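Long-range contacts in glucose dehydrogenase (Haloferax mediterranei, PDB 2B5W), which oxidises D-glucose to D-glucono-1,5-lactone, and other aldose sugars too, with zinc and NADP+ (preferred) or NAD+: residues S25-V30 and T129-Y134; G67-P72 and D81-T86; Y163-A168 and N266-L271. The protein carries 1 engineered substitution. All coordinates share one frame; numbering follows the deposited sequence.

From the N terminus, the chain lays down 25-30, at the start of strand 27-37. Pairing with 129-134 makes interaction 1, which closes a loop of 98 residues. Nested inside that loop is interaction 2, where 67-72 and 81-86 pair after a loop of eight residues. The centres of interactions 1 and 2 are about 8 Å apart, and the two contacts touch in one sheet of the GroES-like region, where strands 27-37 and 64-71 are neighbours: Val70 N sits 2.9 Å from Leu29 O, a probable hydrogen bond. Interaction 3 follows in series, closing a loop of 97 residues; it joins 163-168, continuing helix 149-164, to the parallel sheet of the nucleotide-binding region, about 35 Å away between centres.

Interaction 1: S25-V30 and T129-Y134; sequences SGEALV and TSPEKY
Gly26 begins the pairing through its carbonyl: Glu132 N donates to Gly26 O at 2.8 Å, nearly straight at 166°, and Pro131 CA brings a CA-H...O contact to the same oxygen. The CB and CG of Glu132 also lie near this oxygen, while its carboxylate turns to Glu76 N. Gly26 has a positive phi, a conformation that favours glycine. At Glu27 the backbones are close, 3.9 Å from Glu27 CA to Pro131 CA, in a non-hydrogen-bonded pair whose side chains diverge. The Glu27 side chain nevertheless runs alongside Pro131: with CG anti to the carbonyl carbon (chi1 -57°) and the chain extended beyond it, Glu27 CG lies 3.8 Å from Pro131 N. Glu27 OE1 stands 3.7 Å from Thr129 OG1 and takes a hydrogen bond from Glu24 N. An alanine here would probably leave Glu24 N without its carboxylate partner and open a gap beside the Pro131 ring. Ala28 pairs with Ser130 by two backbone bonds, Ala28 N to Ser130 O at 3.0 Å and Ser130 N to Ala28 O at 3.2 Å. Their side chains share a face with Leu135 packed against both. Leu29 and Thr129 share the other face, where Leu29 CD1 meets Thr129 CG2 at 3.8 Å. The N-to-C directions of the strands differ by 150°, which with the paired bonds identifies antiparallel pairing of 27-37 with 127-131 in the GroES-like fold of zinc-containing alcohol dehydrogenases.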
ATOM      1  N   SER A  25     -31.888  20.284 -14.319  1.00 25.29           N
ATOM      2  CA  SER A  25     -30.837  21.261 -14.578  1.00 24.07           C
ATOM      3  C   SER A  25     -29.463  20.648 -14.397  1.00 22.61           C
ATOM      4  O   SER A  25     -29.225  19.935 -13.415  1.00 24.79           O
ATOM      5  CB  SER A  25     -30.943  22.446 -13.613  1.00 30.00           C
ATOM      6  OG  SER A  25     -29.966  23.445 -13.902  1.00 27.71           O
ATOM      7  N   GLY A  26     -28.560  20.974 -15.313  1.00 23.21           N
ATOM      8  CA  GLY A  26     -27.198  20.473 -15.266  1.00 20.76           C
ATOM      9  C   GLY A  26     -27.052  19.080 -15.860  1.00 24.10           C
ATOM     10  O   GLY A  26     -25.934  18.583 -15.894  1.00 23.10           O
ATOM     11  N   GLU A  27     -28.154  18.485 -16.296  1.00 21.68           N
ATOM     12  CA  GLU A  27     -28.165  17.136 -16.892  1.00 21.35           C
ATOM     13  C   GLU A  27     -28.447  17.178 -18.403  1.00 21.89           C
ATOM     14  O   GLU A  27     -29.233  17.989 -18.905  1.00 23.25           O
ATOM     15  CB  GLU A  27     -29.246  16.255 -16.245  1.00 20.55           C
ATOM     16  CG  GLU A  27     -29.147  16.083 -14.737  1.00 20.70           C
ATOM     17  CD  GLU A  27     -30.146  15.081 -14.178  1.00 20.16           C
ATOM     18  OE1 GLU A  27     -31.248  14.905 -14.760  1.00 21.10           O
ATOM     19  OE2 GLU A  27     -29.789  14.444 -13.156  1.00 27.29           O
ATOM     20  N   ALA A  28     -27.897  16.201 -19.134  1.00 18.98           N
ATOM     21  CA  ALA A  28     -28.287  15.933 -20.500  1.00 19.50           C
ATOM     22  C   ALA A  28     -29.069  14.623 -20.621  1.00 20.08           C
ATOM     23  O   ALA A  28     -28.961  13.726 -19.791  1.00 20.54           O
ATOM     24  CB  ALA A  28     -27.069  15.838 -21.383  1.00 20.34           C
ATOM     25  N   LEU A  29     -29.879  14.552 -21.656  1.00 18.92           N
ATOM     26  CA  LEU A  29     -30.543  13.314 -22.086  1.00 19.19           C
ATOM     27  C   LEU A  29     -29.698  12.614 -23.142  1.00 21.83           C
ATOM     28  O   LEU A  29     -29.285  13.206 -24.131  1.00 20.19           O
ATOM     29  CB  LEU A  29     -31.938  13.582 -22.649  1.00 18.77           C
ATOM     30  CG  LEU A  29     -32.735  12.373 -23.084  1.00 20.61           C
ATOM     31  CD1 LEU A  29     -33.135  11.547 -21.884  1.00 23.79           C
ATOM     32  CD2 LEU A  29     -33.970  12.787 -23.889  1.00 23.47           C
ATOM     33  N   VAL A  30     -29.462  11.333 -22.903  1.00 19.84           N
ATOM     34  CA  VAL A  30     -28.592  10.493 -23.711  1.00 17.52           C
ATOM     35  C   VAL A  30     -29.403   9.322 -24.261  1.00 17.76           C
ATOM     36  O   VAL A  30     -30.132   8.640 -23.527  1.00 17.74           O
ATOM     37  CB  VAL A  30     -27.442   9.948 -22.841  1.00 18.18           C
ATOM     38  CG1 VAL A  30     -26.471   9.096 -23.729  1.00 17.40           C
ATOM     39  CG2 VAL A  30     -26.715  11.061 -22.058  1.00 20.65           C
ATOM     40  N   THR A 129     -30.500   9.916 -18.324  1.00 18.08           N
ATOM     41  CA  THR A 129     -29.946  11.207 -18.044  1.00 18.42           C
ATOM     42  C   THR A 129     -28.722  11.109 -17.186  1.00 18.02           C
ATOM     43  O   THR A 129     -28.510  10.131 -16.483  1.00 20.62           O
ATOM     44  CB  THR A 129     -30.977  12.094 -17.342  1.00 17.66           C
ATOM     45  OG1 THR A 129     -31.433  11.456 -16.132  1.00 20.31           O
ATOM     46  CG2 THR A 129     -32.211  12.267 -18.246  1.00 20.57           C
ATOM     47  N   SER A 130     -27.918  12.171 -17.185  1.00 19.06           N
ATOM     48  CA  SER A 130     -26.854  12.325 -16.192  1.00 17.35           C
ATOM     49  C   SER A 130     -26.367  13.753 -16.158  1.00 16.34           C
ATOM     50  O   SER A 130     -26.430  14.438 -17.177  1.00 18.31           O
ATOM     51  CB  SER A 130     -25.617  11.428 -16.496  1.00 18.23           C
ATOM     52  OG  SER A 130     -25.834  10.078 -16.055  1.00 19.42           O
ATOM     53  N   PRO A 131     -25.888  14.199 -14.989  1.00 18.29           N
ATOM     54  CA  PRO A 131     -25.212  15.494 -14.898  1.00 19.27           C
ATOM     55  C   PRO A 131     -24.114  15.550 -15.967  1.00 23.63           C
ATOM     56  O   PRO A 131     -23.397  14.563 -16.188  1.00 19.69           O
ATOM     57  CB  PRO A 131     -24.623  15.483 -13.481  1.00 21.04           C
ATOM     58  CG  PRO A 131     -25.585  14.610 -12.706  1.00 21.43           C
ATOM     59  CD  PRO A 131     -25.893  13.506 -13.691  1.00 19.85           C
ATOM     60  N   GLU A 132     -23.944  16.691 -16.617  1.00 20.53           N
ATOM     61  CA  GLU A 132     -22.834  16.820 -17.560  1.00 19.42           C
ATOM     62  C   GLU A 132     -21.474  16.561 -16.932  1.00 23.80           C
ATOM     63  O   GLU A 132     -20.559  16.058 -17.594  1.00 21.15           O
ATOM     64  CB  GLU A 132     -22.831  18.154 -18.282  1.00 26.30           C
ATOM     65  CG  GLU A 132     -22.645  19.339 -17.361  1.00 27.23           C
ATOM     66  CD  GLU A 132     -22.574  20.683 -18.089  1.00 39.63           C
ATOM     67  OE1 GLU A 132     -22.011  20.729 -19.197  1.00 31.91           O
ATOM     68  OE2 GLU A 132     -23.103  21.685 -17.545  1.00 45.16           O
ATOM     69  N   LYS A 133     -21.316  16.840 -15.651  1.00 20.32           N
ATOM     70  CA  LYS A 133     -20.048  16.641 -14.974  1.00 23.57           C
ATOM     71  C   LYS A 133     -19.661  15.166 -14.853  1.00 20.96           C
ATOM     72  O   LYS A 133     -18.508  14.863 -14.618  1.00 22.36           O
ATOM     73  CB  LYS A 133     -20.074  17.278 -13.584  1.00 22.52           C
ATOM     74  CG  LYS A 133     -21.020  16.632 -12.604  1.00 22.87           C
ATOM     75  CD  LYS A 133     -21.218  17.516 -11.342  1.00 26.10           C
ATOM     76  CE  LYS A 133     -19.981  17.497 -10.461  1.00 29.82           C
ATOM     77  NZ  LYS A 133     -20.115  18.349  -9.217  1.00 37.65           N
ATOM     78  N   TYR A 134     -20.643  14.277 -15.010  1.00 17.93           N
ATOM     79  CA  TYR A 134     -20.441  12.824 -14.972  1.00 18.22           C
ATOM     80  C   TYR A 134     -20.600  12.176 -16.344  1.00 19.24           C
ATOM     81  O   TYR A 134     -20.653  10.942 -16.425  1.00 18.55           O
ATOM     82  CB  TYR A 134     -21.392  12.156 -13.969  1.00 21.58           C
ATOM     83  CG  TYR A 134     -21.277  12.723 -12.559  1.00 16.80           C
ATOM     84  CD1 TYR A 134     -20.044  12.953 -11.991  1.00 18.91           C
ATOM     85  CD2 TYR A 134     -22.399  13.104 -11.854  1.00 18.66           C
ATOM     86  CE1 TYR A 134     -19.925  13.491 -10.727  1.00 22.13           C
ATOM     87  CE2 TYR A 134     -22.280  13.639 -10.584  1.00 18.46           C
ATOM     88  CZ  TYR A 134     -21.040  13.849 -10.034  1.00 22.78           C
ATOM     89  OH  TYR A 134     -20.880  14.426  -8.759  1.00 22.78           O
TER

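Interaction 2: G67-P72 and D81-T86; sequences GVVVDP and DIVVPT
Gly67 and Val83 form a hydrogen-bonded antiparallel pair, with Gly67 N to Val83 O and Val83 N to Gly67 O both at 2.9 Å, although the short strand segments cross at 116° between N-to-C directions, far from a flat antiparallel pair. This is the beta hairpin of strands 64-71 and 82-85 in the GroES-like domain. A third bond, Val69 N to Asp81 O, continues the ladder past the non-hydrogen-bonded pair of Val68 and Ile82. Their side chains share one face: Ile82 CG1 is anti to the carbonyl carbon (chi1 -54°), and Ile82 CD1 beyond it reaches Val68 CB at 4.0 Å. Val83 lies on the other face, and its side chain crosses that of Val69 at about a right angle. Val69 CG2 meets both methyls of Val83 and also touches Asp81 CB, while the carboxylate of Asp81 accepts from Glu78 N through OD2. Leu135 and Arg137 of strand 135-137 also pack on Val83. Beyond the pairing, opposite Leu29 of strand 27-37, Val70 and Asp71 together form a classic beta bulge. On the face of Val83, the nearest contact between the two valines is Val69 CG2 to Val83 CG1, at 3.9 Å.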
ATOM      1  N   GLY A  67     -23.292   6.284 -25.067  1.00 16.86           N
ATOM      2  CA  GLY A  67     -24.473   6.803 -25.694  1.00 13.91           C
ATOM      3  C   GLY A  67     -24.192   8.062 -26.471  1.00 17.99           C
ATOM      4  O   GLY A  67     -23.036   8.500 -26.520  1.00 18.16           O
ATOM      5  N   VAL A  68     -25.248   8.590 -27.085  1.00 17.49           N
ATOM      6  CA  VAL A  68     -25.169   9.815 -27.873  1.00 19.45           C
ATOM      7  C   VAL A  68     -26.100  10.848 -27.186  1.00 19.16           C
ATOM      8  O   VAL A  68     -27.239  10.556 -26.843  1.00 20.01           O
ATOM      9  CB  VAL A  68     -25.485   9.552 -29.360  1.00 26.79           C
ATOM     10  CG1 VAL A  68     -26.778   8.855 -29.555  1.00 32.77           C
ATOM     11  CG2 VAL A  68     -25.486  10.849 -30.158  1.00 25.01           C
ATOM     12  N   VAL A  69     -25.602  12.071 -27.002  1.00 21.16           N
ATOM     13  CA  VAL A  69     -26.386  13.134 -26.392  1.00 20.39           C
ATOM     14  C   VAL A  69     -27.450  13.521 -27.402  1.00 22.05           C
ATOM     15  O   VAL A  69     -27.146  13.808 -28.569  1.00 22.46           O
ATOM     16  CB  VAL A  69     -25.521  14.375 -26.051  1.00 18.77           C
ATOM     17  CG1 VAL A  69     -26.432  15.564 -25.606  1.00 22.50           C
ATOM     18  CG2 VAL A  69     -24.514  14.045 -24.976  1.00 21.28           C
ATOM     19  N   VAL A  70     -28.710  13.476 -26.966  1.00 20.22           N
ATOM     20  CA  VAL A  70     -29.839  13.811 -27.827  1.00 19.38           C
ATOM     21  C   VAL A  70     -30.485  15.137 -27.385  1.00 31.01           C
ATOM     22  O   VAL A  70     -31.082  15.826 -28.207  1.00 33.14           O
ATOM     23  CB  VAL A  70     -30.884  12.681 -27.974  1.00 27.12           C
ATOM     24  CG1 VAL A  70     -30.273  11.475 -28.691  1.00 28.66           C
ATOM     25  CG2 VAL A  70     -31.464  12.270 -26.627  1.00 29.83           C
ATOM     26  N   ASP A  71     -30.341  15.502 -26.109  1.00 25.77           N
ATOM     27  CA  ASP A  71     -30.773  16.815 -25.609  1.00 27.42           C
ATOM     28  C   ASP A  71     -29.746  17.329 -24.605  1.00 21.75           C
ATOM     29  O   ASP A  71     -29.695  16.871 -23.464  1.00 21.92           O
ATOM     30  CB  ASP A  71     -32.156  16.739 -24.961  1.00 28.71           C
ATOM     31  CG  ASP A  71     -32.654  18.099 -24.447  1.00 31.05           C
ATOM     32  OD1 ASP A  71     -31.984  19.130 -24.673  1.00 27.63           O
ATOM     33  OD2 ASP A  71     -33.718  18.211 -23.798  1.00 38.47           O
ATOM     34  N   PRO A  72     -28.903  18.288 -25.005  1.00 23.89           N
ATOM     35  CA  PRO A  72     -27.917  18.863 -24.077  1.00 24.24           C
ATOM     36  C   PRO A  72     -28.486  19.763 -22.973  1.00 24.20           C
ATOM     37  O   PRO A  72     -27.753  20.090 -22.049  1.00 28.71           O
ATOM     38  CB  PRO A  72     -26.978  19.655 -25.001  1.00 33.86           C
ATOM     39  CG  PRO A  72     -27.731  19.923 -26.169  1.00 27.48           C
ATOM     40  CD  PRO A  72     -28.769  18.831 -26.364  1.00 25.34           C
ATOM     41  N   ASP A  81     -22.885  14.390 -29.437  1.00 22.51           N
ATOM     42  CA  ASP A  81     -21.668  14.016 -28.714  1.00 20.31           C
ATOM     43  C   ASP A  81     -21.772  12.560 -28.239  1.00 24.00           C
ATOM     44  O   ASP A  81     -22.846  12.115 -27.808  1.00 20.94           O
ATOM     45  CB  ASP A  81     -21.446  14.833 -27.471  1.00 25.09           C
ATOM     46  CG  ASP A  81     -20.978  16.228 -27.759  1.00 46.14           C
ATOM     47  OD1 ASP A  81     -20.732  16.532 -28.953  1.00 34.38           O
ATOM     48  OD2 ASP A  81     -20.838  17.053 -26.823  1.00 28.21           O
ATOM     49  N   ILE A  82     -20.670  11.840 -28.341  1.00 20.76           N
ATOM     50  CA  ILE A  82     -20.589  10.468 -27.814  1.00 17.96           C
ATOM     51  C   ILE A  82     -20.033  10.568 -26.410  1.00 18.75           C
ATOM     52  O   ILE A  82     -18.934  11.125 -26.171  1.00 18.36           O
ATOM     53  CB  ILE A  82     -19.680   9.554 -28.696  1.00 16.78           C
ATOM     54  CG1 ILE A  82     -20.106   9.553 -30.160  1.00 17.11           C
ATOM     55  CG2 ILE A  82     -19.690   8.131 -28.181  1.00 18.31           C
ATOM     56  CD1 ILE A  82     -21.575   9.307 -30.370  1.00 18.52           C
ATOM     57  N   VAL A  83     -20.779  10.013 -25.451  1.00 16.79           N
ATOM     58  CA  VAL A  83     -20.439  10.103 -24.050  1.00 14.90           C
ATOM     59  C   VAL A  83     -20.506   8.772 -23.309  1.00 18.75           C
ATOM     60  O   VAL A  83     -21.295   7.894 -23.672  1.00 17.63           O
ATOM     61  CB  VAL A  83     -21.372  11.120 -23.328  1.00 16.83           C
ATOM     62  CG1 VAL A  83     -21.127  12.540 -23.834  1.00 20.01           C
ATOM     63  CG2 VAL A  83     -22.849  10.765 -23.508  1.00 19.02           C
ATOM     64  N   VAL A  84     -19.661   8.645 -22.298  1.00 15.37           N
ATOM     65  CA  VAL A  84     -19.677   7.565 -21.342  1.00 15.82           C
ATOM     66  C   VAL A  84     -19.948   8.162 -19.965  1.00 20.54           C
ATOM     67  O   VAL A  84     -19.219   9.048 -19.511  1.00 17.06           O
ATOM     68  CB  VAL A  84     -18.306   6.827 -21.334  1.00 15.22           C
ATOM     69  CG1 VAL A  84     -18.246   5.850 -20.221  1.00 18.01           C
ATOM     70  CG2 VAL A  84     -18.061   6.153 -22.689  1.00 17.47           C
ATOM     71  N   PRO A  85     -20.958   7.671 -19.263  1.00 15.68           N
ATOM     72  CA  PRO A  85     -21.229   8.161 -17.902  1.00 17.61           C
ATOM     73  C   PRO A  85     -20.350   7.494 -16.853  1.00 17.39           C
ATOM     74  O   PRO A  85     -20.077   6.274 -16.920  1.00 15.88           O
ATOM     75  CB  PRO A  85     -22.705   7.735 -17.671  1.00 17.35           C
ATOM     76  CG  PRO A  85     -22.830   6.473 -18.468  1.00 16.02           C
ATOM     77  CD  PRO A  85     -21.945   6.656 -19.701  1.00 17.37           C
ATOM     78  N   THR A  86     -19.990   8.252 -15.812  1.00 15.75           N
ATOM     79  CA  THR A  86     -19.410   7.640 -14.628  1.00 15.26           C
ATOM     80  C   THR A  86     -20.550   6.941 -13.872  1.00 15.86           C
ATOM     81  O   THR A  86     -21.735   7.081 -14.213  1.00 18.07           O
ATOM     82  CB  THR A  86     -18.727   8.649 -13.709  1.00 17.77           C
ATOM     83  OG1 THR A  86     -19.739   9.543 -13.208  1.00 17.66           O
ATOM     84  CG2 THR A  86     -17.711   9.491 -14.451  1.00 20.60           C
TER

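Interaction 3: Y163-A168 and N266-L271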
ATOM      1  N   TYR A 163       0.769   2.692  -8.322  1.00 16.63           N
ATOM      2  CA  TYR A 163       1.996   3.338  -8.725  1.00 17.85           C
ATOM      3  C   TYR A 163       2.327   4.496  -7.792  1.00 17.72           C
ATOM      4  O   TYR A 163       3.509   4.743  -7.473  1.00 18.37           O
ATOM      5  CB  TYR A 163       1.925   3.799 -10.173  1.00 16.50           C
ATOM      6  CG  TYR A 163       1.786   2.695 -11.207  1.00 14.96           C
ATOM      7  CD1 TYR A 163       1.921   1.350 -10.869  1.00 16.04           C
ATOM      8  CD2 TYR A 163       1.549   3.011 -12.544  1.00 17.34           C
ATOM      9  CE1 TYR A 163       1.798   0.368 -11.845  1.00 16.78           C
ATOM     10  CE2 TYR A 163       1.437   2.044 -13.500  1.00 18.39           C
ATOM     11  CZ  TYR A 163       1.567   0.718 -13.145  1.00 18.31           C
ATOM     12  OH  TYR A 163       1.451  -0.262 -14.141  1.00 18.59           O
ATOM     13  N   ALA A 164       1.309   5.162  -7.270  1.00 16.91           N
ATOM     14  CA  ALA A 164       1.562   6.230  -6.300  1.00 17.57           C
ATOM     15  C   ALA A 164       2.289   5.684  -5.078  1.00 16.99           C
ATOM     16  O   ALA A 164       3.170   6.368  -4.502  1.00 18.23           O
ATOM     17  CB  ALA A 164       0.259   6.929  -5.887  1.00 18.45           C
ATOM     18  N   SER A 165       1.928   4.476  -4.647  1.00 16.43           N
ATOM     19  CA  SER A 165       2.577   3.870  -3.491  1.00 14.54           C
ATOM     20  C   SER A 165       4.062   3.657  -3.654  1.00 16.30           C
ATOM     21  O   SER A 165       4.742   3.463  -2.634  1.00 16.89           O
ATOM     22  CB  SER A 165       1.928   2.543  -3.082  1.00 18.17           C
ATOM     23  OG  SER A 165       2.380   1.472  -3.915  1.00 18.18           O
ATOM     24  N   ARG A 166       4.553   3.603  -4.896  1.00 17.12           N
ATOM     25  CA  ARG A 166       5.969   3.362  -5.203  1.00 16.01           C
ATOM     26  C   ARG A 166       6.696   4.673  -5.556  1.00 17.84           C
ATOM     27  O   ARG A 166       7.848   4.661  -5.953  1.00 18.76           O
ATOM     28  CB  ARG A 166       6.087   2.393  -6.416  1.00 15.01           C
ATOM     29  CG  ARG A 166       5.351   1.066  -6.318  1.00 15.71           C
ATOM     30  CD  ARG A 166       5.845   0.139  -5.192  1.00 17.14           C
ATOM     31  NE  ARG A 166       5.389   0.628  -3.885  1.00 15.33           N
ATOM     32  CZ  ARG A 166       5.968   0.296  -2.741  1.00 16.30           C
ATOM     33  NH1 ARG A 166       5.550   0.849  -1.597  1.00 18.56           N
ATOM     34  NH2 ARG A 166       6.989  -0.556  -2.722  1.00 17.24           N
ATOM     35  N   SER A 167       6.026   5.811  -5.423  1.00 17.05           N
ATOM     36  CA  SER A 167       6.551   7.084  -5.946  1.00 17.38           C
ATOM     37  C   SER A 167       7.609   7.753  -5.084  1.00 18.52           C
ATOM     38  O   SER A 167       8.204   8.749  -5.534  1.00 23.02           O
ATOM     39  CB  SER A 167       5.411   8.070  -6.242  1.00 21.86           C
ATOM     40  OG  SER A 167       4.695   8.478  -5.081  1.00 19.91           O
ATOM     41  N   ALA A 168       7.842   7.245  -3.887  1.00 18.08           N
ATOM     42  CA  ALA A 168       8.868   7.789  -2.997  1.00 19.84           C
ATOM     43  C   ALA A 168      10.274   7.277  -3.329  1.00 23.88           C
ATOM     44  O   ALA A 168      11.258   7.756  -2.762  1.00 24.49           O
ATOM     45  CB  ALA A 168       8.511   7.539  -1.533  1.00 20.51           C
ATOM     46  N   ASN A 266      10.172  -4.560  -3.139  1.00 18.59           N
ATOM     47  CA  ASN A 266       9.766  -3.206  -3.492  1.00 16.75           C
ATOM     48  C   ASN A 266       8.543  -3.176  -4.411  1.00 17.57           C
ATOM     49  O   ASN A 266       8.151  -2.115  -4.843  1.00 17.23           O
ATOM     50  CB  ASN A 266      10.917  -2.383  -4.086  1.00 16.26           C
ATOM     51  CG  ASN A 266      12.179  -2.501  -3.281  1.00 19.49           C
ATOM     52  OD1 ASN A 266      12.121  -2.624  -2.053  1.00 18.48           O
ATOM     53  ND2 ASN A 266      13.320  -2.500  -3.953  1.00 19.85           N
ATOM     54  N   GLY A 267       7.945  -4.323  -4.659  1.00 16.98           N
ATOM     55  CA  GLY A 267       6.774  -4.400  -5.542  1.00 15.15           C
ATOM     56  C   GLY A 267       5.477  -3.973  -4.851  1.00 15.88           C
ATOM     57  O   GLY A 267       5.402  -3.768  -3.631  1.00 18.10           O
ATOM     58  N   VAL A 268       4.424  -3.870  -5.639  1.00 15.88           N
ATOM     59  CA  VAL A 268       3.104  -3.586  -5.146  1.00 14.31           C
ATOM     60  C   VAL A 268       2.060  -4.498  -5.790  1.00 16.80           C
ATOM     61  O   VAL A 268       2.139  -4.800  -6.978  1.00 16.73           O
ATOM     62  CB  VAL A 268       2.736  -2.108  -5.319  1.00 15.85           C
ATOM     63  CG1 VAL A 268       2.861  -1.630  -6.770  1.00 16.38           C
ATOM     64  CG2 VAL A 268       1.335  -1.803  -4.779  1.00 16.76           C
ATOM     65  N   GLY A 269       1.084  -4.927  -4.993  1.00 16.09           N
ATOM     66  CA  GLY A 269      -0.103  -5.562  -5.490  1.00 17.23           C
ATOM     67  C   GLY A 269      -1.299  -4.654  -5.388  1.00 15.26           C
ATOM     68  O   GLY A 269      -1.560  -4.053  -4.345  1.00 17.85           O
ATOM     69  N   ALA A 270      -1.988  -4.508  -6.504  1.00 16.95           N
ATOM     70  CA  ALA A 270      -3.271  -3.845  -6.567  1.00 16.34           C
ATOM     71  C   ALA A 270      -4.360  -4.889  -6.382  1.00 19.57           C
ATOM     72  O   ALA A 270      -4.349  -5.911  -7.059  1.00 19.56           O
ATOM     73  CB  ALA A 270      -3.428  -3.169  -7.892  1.00 16.56           C
ATOM     74  N   LEU A 271      -5.316  -4.604  -5.510  1.00 16.53           N
ATOM     75  CA  LEU A 271      -6.405  -5.541  -5.209  1.00 18.70           C
ATOM     76  C   LEU A 271      -7.696  -4.949  -5.747  1.00 18.59           C
ATOM     77  O   LEU A 271      -8.034  -3.805  -5.414  1.00 18.59           O
ATOM     78  CB  LEU A 271      -6.509  -5.813  -3.701  1.00 17.39           C
ATOM     79  CG  LEU A 271      -5.240  -6.311  -3.023  1.00 19.22           C
ATOM     80  CD1 LEU A 271      -5.529  -6.460  -1.546  1.00 19.31           C
ATOM     81  CD2 LEU A 271      -4.737  -7.630  -3.631  1.00 20.72           C
TER
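Asn266 meets Arg166 through its backbone carbonyl: Arg166 NH2 donates to Asn266 O at 2.9 Å, with an N-H...O angle of 163°. The oxygen lies close to the guanidinium plane, whereas the donor stands well above the carbonyl plane, 62° out of it. A chi2 of -63° places Arg166 CD, which comes within 3.2 Å of Asn266 O. The amide of Asn266 turns elsewhere, its ND2 bonded to Met106 O of the second subunit. Gly267 O lies 3.7 Å from Arg166 NH2, oblique to the guanidinium; that nitrogen has a second acceptor in Asn295 O. Val268 carries the apolar part of the contact. Its side chain and that of Arg166 pass each other with opposite headings, Val268 CG1 lying 3.7 Å from Arg166 CG. Val268 CG2, anti to the backbone N, packs 3.5 Å from Ser165 OG. That hydroxyl has two partners, Ala162 O and Arg166 NE: Ser165 OG accepts from Arg166 NE, placed by the bend at chi3, at 3.1 Å, which helps fix the bent arginine. Ala297 of the neighbouring strand packs against Ser165, Arg166 and Val268. The contact thus joins the type I turn Ala164-Ser167, in the segment that continues helix 149-164, to strand 267-271 of the six-stranded parallel sheet of the NADP-binding Rossmann domain.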